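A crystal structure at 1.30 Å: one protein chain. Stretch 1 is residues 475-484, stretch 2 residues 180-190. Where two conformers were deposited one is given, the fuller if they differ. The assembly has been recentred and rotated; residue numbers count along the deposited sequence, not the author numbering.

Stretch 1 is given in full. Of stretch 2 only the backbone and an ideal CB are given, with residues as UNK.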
# COMPACT_ATOMS: atom_id res chain seq x y z
N LEU A 475 0.30 3.67 2.77
CA LEU A 475 -0.66 3.11 3.71
C LEU A 475 -2.08 3.65 3.51
O LEU A 475 -2.28 4.74 3.10
CB LEU A 475 -0.21 3.41 5.15
CG LEU A 475 1.06 2.72 5.64
CD1 LEU A 475 1.53 3.36 6.95
CD2 LEU A 475 0.88 1.23 5.80
N ALA A 476 -3.05 2.80 3.89
CA ALA A 476 -4.45 3.21 3.97
C ALA A 476 -4.56 4.33 5.01
O ALA A 476 -3.79 4.38 5.91
CB ALA A 476 -5.33 2.00 4.42
N SER A 477 -5.52 5.19 4.82
CA SER A 477 -5.65 6.38 5.67
C SER A 477 -6.33 6.14 7.00
O SER A 477 -6.86 7.04 7.55
CB SER A 477 -6.31 7.55 4.93
OG SER A 477 -7.56 7.17 4.43
N GLU A 478 -6.33 4.91 7.50
CA GLU A 478 -6.77 4.59 8.86
C GLU A 478 -5.66 3.68 9.44
O GLU A 478 -5.20 2.83 8.74
CB GLU A 478 -8.13 3.88 8.78
CG GLU A 478 -8.97 3.95 10.08
CD GLU A 478 -8.47 3.01 11.19
OE1 GLU A 478 -7.94 1.95 10.84
OE2 GLU A 478 -8.62 3.41 12.29
N PRO A 479 -5.29 3.87 10.68
CA PRO A 479 -4.02 3.23 11.14
C PRO A 479 -3.98 1.68 11.38
O PRO A 479 -2.92 1.16 11.52
CB PRO A 479 -3.70 3.98 12.45
CG PRO A 479 -5.03 4.55 12.90
CD PRO A 479 -5.70 4.96 11.60
N SER A 480 -5.13 1.03 11.46
CA SER A 480 -5.15 -0.43 11.62
C SER A 480 -4.35 -1.11 10.49
O SER A 480 -4.47 -0.77 9.35
CB SER A 480 -6.60 -0.93 11.63
OG SER A 480 -6.55 -2.34 11.90
N GLN A 481 -3.56 -2.08 10.89
CA GLN A 481 -2.72 -2.84 9.95
C GLN A 481 -3.18 -4.29 9.75
O GLN A 481 -2.44 -5.10 9.31
CB GLN A 481 -1.23 -2.77 10.34
CG GLN A 481 -0.79 -1.26 10.34
CD GLN A 481 0.72 -1.10 10.52
OE1 GLN A 481 1.39 -1.96 11.08
NE2 GLN A 481 1.23 0.00 10.07
N GLN A 482 -4.45 -4.56 10.02
CA GLN A 482 -5.06 -5.86 9.64
C GLN A 482 -4.80 -6.20 8.20
O GLN A 482 -4.57 -7.33 7.91
CB GLN A 482 -6.61 -5.83 9.84
CG GLN A 482 -7.05 -5.73 11.36
CD GLN A 482 -7.10 -7.11 12.03
OE1 GLN A 482 -6.61 -8.05 11.55
NE2 GLN A 482 -7.68 -7.16 13.20
N ASP A 483 -4.84 -5.20 7.30
CA ASP A 483 -4.77 -5.52 5.87
C ASP A 483 -3.31 -5.70 5.39
O ASP A 483 -3.09 -6.08 4.30
CB ASP A 483 -5.55 -4.45 5.07
CG ASP A 483 -7.09 -4.53 5.31
OD1 ASP A 483 -7.55 -5.43 5.93
OD2 ASP A 483 -7.72 -3.65 4.78
N LEU A 484 -2.35 -5.49 6.26
CA LEU A 484 -0.93 -5.85 6.02
C LEU A 484 -0.52 -7.19 6.65
O LEU A 484 0.29 -7.88 6.11
CB LEU A 484 -0.04 -4.76 6.61
CG LEU A 484 -0.16 -3.33 6.04
CD1 LEU A 484 0.94 -2.47 6.64
CD2 LEU A 484 -0.04 -3.28 4.48
N UNK A 180 -13.88 0.59 15.38
CA UNK A 180 -13.71 2.02 15.72
C UNK A 180 -13.21 2.87 14.52
O UNK A 180 -13.52 4.01 14.41
CB UNK A 180 -12.72 2.15 16.88
N UNK A 181 -12.51 2.25 13.61
CA UNK A 181 -12.05 2.96 12.41
C UNK A 181 -13.09 3.23 11.29
O UNK A 181 -12.75 3.85 10.33
CB UNK A 181 -10.90 2.15 11.80
N UNK A 182 -14.30 2.70 11.43
CA UNK A 182 -15.33 2.79 10.37
C UNK A 182 -15.77 4.20 10.00
O UNK A 182 -16.34 4.40 8.99
CB UNK A 182 -16.57 2.00 10.81
N UNK A 183 -15.48 5.14 10.88
CA UNK A 183 -15.74 6.57 10.61
C UNK A 183 -14.71 7.21 9.64
O UNK A 183 -14.93 8.30 9.20
CB UNK A 183 -15.74 7.34 11.93
N UNK A 184 -13.68 6.46 9.27
CA UNK A 184 -12.53 7.01 8.57
C UNK A 184 -12.27 6.22 7.28
O UNK A 184 -12.29 4.98 7.27
CB UNK A 184 -11.29 6.99 9.47
N UNK A 185 -11.99 6.93 6.20
CA UNK A 185 -11.65 6.29 4.95
C UNK A 185 -10.36 5.46 5.17
O UNK A 185 -9.49 5.81 5.94
CB UNK A 185 -11.47 7.33 3.84
N UNK A 186 -10.30 4.34 4.47
CA UNK A 186 -9.16 3.41 4.57
C UNK A 186 -9.33 2.42 5.71
O UNK A 186 -8.43 1.69 5.97
CB UNK A 186 -7.86 4.19 4.76
N UNK A 187 -10.49 2.38 6.36
CA UNK A 187 -10.68 1.43 7.49
C UNK A 187 -10.58 -0.11 7.14
O UNK A 187 -10.27 -0.89 7.95
CB UNK A 187 -12.06 1.70 8.10
N UNK A 188 -10.90 -0.44 5.88
CA UNK A 188 -10.77 -1.81 5.35
C UNK A 188 -11.92 -2.75 5.67
O UNK A 188 -12.02 -3.78 5.11
CB UNK A 188 -9.48 -2.43 5.89
N UNK A 189 -12.81 -2.37 6.58
CA UNK A 189 -13.99 -3.20 6.99
C UNK A 189 -15.18 -3.09 6.03
O UNK A 189 -15.97 -3.96 5.96
CB UNK A 189 -14.45 -2.79 8.39
N UNK A 190 -15.26 -1.99 5.30
CA UNK A 190 -16.15 -1.89 4.12
C UNK A 190 -15.34 -1.17 3.05
O UNK A 190 -14.49 -0.38 3.32
CB UNK A 190 -17.45 -1.15 4.43

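Position 180 opens the stretch with its CA-to-CB bond sideways and nothing of stretch 1 within 5.5 Å of the ideal CB. Phi of -63° admits most residues, proline among them; it is Pro180, which makes no contact here.

At 181 the bond points toward stretch 1, straight at a carboxylate: the ideal CB would lie 2.6 Å from Glu478 OE2, a clash. With Glu478 where it is, only glycine fits. Gly181 lets its CA come within 3.5 Å of Glu478 OE2.

Position 182 points away and 183 sideways, both with stretch 1 out of range, so the contact leaves them free. They are Met182 and Thr183.

Position 184 faces stretch 1: its ideal CB lies 3.9 Å from Glu478 CG. The same ideal CB is 4.8 Å from Ser477 O, a carbonyl oxygen. A long side chain carrying a donor would suit; glutamine, lysine or arginine could all be considered. The residue is Gln184. Its NE2 donates to Ser477 O at 2.8 Å with a nearly straight angle of 165°, and water 1 donates both to its OE1 (3.2 Å) and to Glu478 OE2 (2.6 Å).

At 185 the bond runs sideways, the ideal CB 4.0 Å from Ser477 OG, so a small side chain would sit comfortably. Ser185 occupies it, but its backbone does the work: Ser477 OG donates to Ser185 O at 2.8 Å.

Position 186 is doubly restricted. Phi/psi of 87/8 would jam a CB against the preceding carbonyl oxygen, and the ideal CB would clash with Ser477 N at 2.5 Å. Gly186 answers both, bringing Gly186 CA to 4.7 Å from Ser477 CA. It is the third residue of a type II turn from 184 to 187, and Ala476 CB packs 3.5 Å from Gly186 O.

The bond at 187 is sideways, with Glu478 CG 4.3 Å from the ideal CB; several modest side chains would fit, including one that turns back to its own loop. Asn187 does so: ND2 donates to Gln184 O (3.0 Å), while OD1 of Asn187 accepts from the backbone N of 189 (2.9 Å).

At 188, phi of 82° favours glycine, and an ideal CB would clash with Asp483 OD2 at 2.4 Å. Gly188 has no CB, so its CA can sit 3.6 Å from Asp483 OD2; water 5 also joins the two residues, donating to Gly188 O (2.9 Å) and Asp483 OD2 (2.7 Å).

Position 189 starts sideways with no neighbour near its CB, so only a long side chain could return. Tyr189 does, its OH reaching 3.5 Å from Gln482 CG.

Position 190 is out of reach and unconstrained by stretch 1; it is Phe190.

Stretch 2 (180-190) PGMTQSGNGYF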
# COMPACT_ATOMS: atom_id res chain seq x y z
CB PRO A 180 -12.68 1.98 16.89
CG PRO A 180 -12.02 0.64 16.78
CD PRO A 180 -13.08 -0.28 16.28
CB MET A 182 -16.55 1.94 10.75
CG MET A 182 -16.30 0.44 10.48
SD MET A 182 -17.80 -0.43 11.07
CE MET A 182 -17.46 -2.14 10.52
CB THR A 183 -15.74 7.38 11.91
OG1 THR A 183 -14.52 7.12 12.58
CG2 THR A 183 -16.95 7.00 12.81
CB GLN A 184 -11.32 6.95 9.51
CG GLN A 184 -10.09 7.74 9.08
CD GLN A 184 -9.16 8.10 10.24
OE1 GLN A 184 -9.63 8.38 11.35
NE2 GLN A 184 -7.83 8.15 9.97
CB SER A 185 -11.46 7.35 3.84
OG SER A 185 -11.15 6.72 2.62
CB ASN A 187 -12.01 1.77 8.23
CG ASN A 187 -13.27 1.44 7.41
OD1 ASN A 187 -13.63 0.32 7.21
ND2 ASN A 187 -13.90 2.47 6.90
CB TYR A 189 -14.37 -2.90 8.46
CG TYR A 189 -13.32 -3.43 9.43
CD1 TYR A 189 -13.27 -4.76 9.74
CD2 TYR A 189 -12.33 -2.59 9.97
CE1 TYR A 189 -12.31 -5.28 10.61
CE2 TYR A 189 -11.34 -3.09 10.84
CZ TYR A 189 -11.35 -4.45 11.15
OH TYR A 189 -10.41 -5.02 11.98
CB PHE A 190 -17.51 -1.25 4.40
CG PHE A 190 -17.46 0.19 4.89
CD1 PHE A 190 -17.48 1.26 3.98
CD2 PHE A 190 -17.42 0.47 6.27
CE1 PHE A 190 -17.46 2.59 4.46
CE2 PHE A 190 -17.38 1.78 6.71
CZ PHE A 190 -17.42 2.83 5.85
O HOH W 1 -9.45 5.68 13.15
O HOH W 2 -7.02 0.27 8.01
O HOH W 3 -7.42 -1.04 4.12
O HOH W 4 -10.11 0.20 10.64
O HOH W 5 -9.90 -4.33 3.28
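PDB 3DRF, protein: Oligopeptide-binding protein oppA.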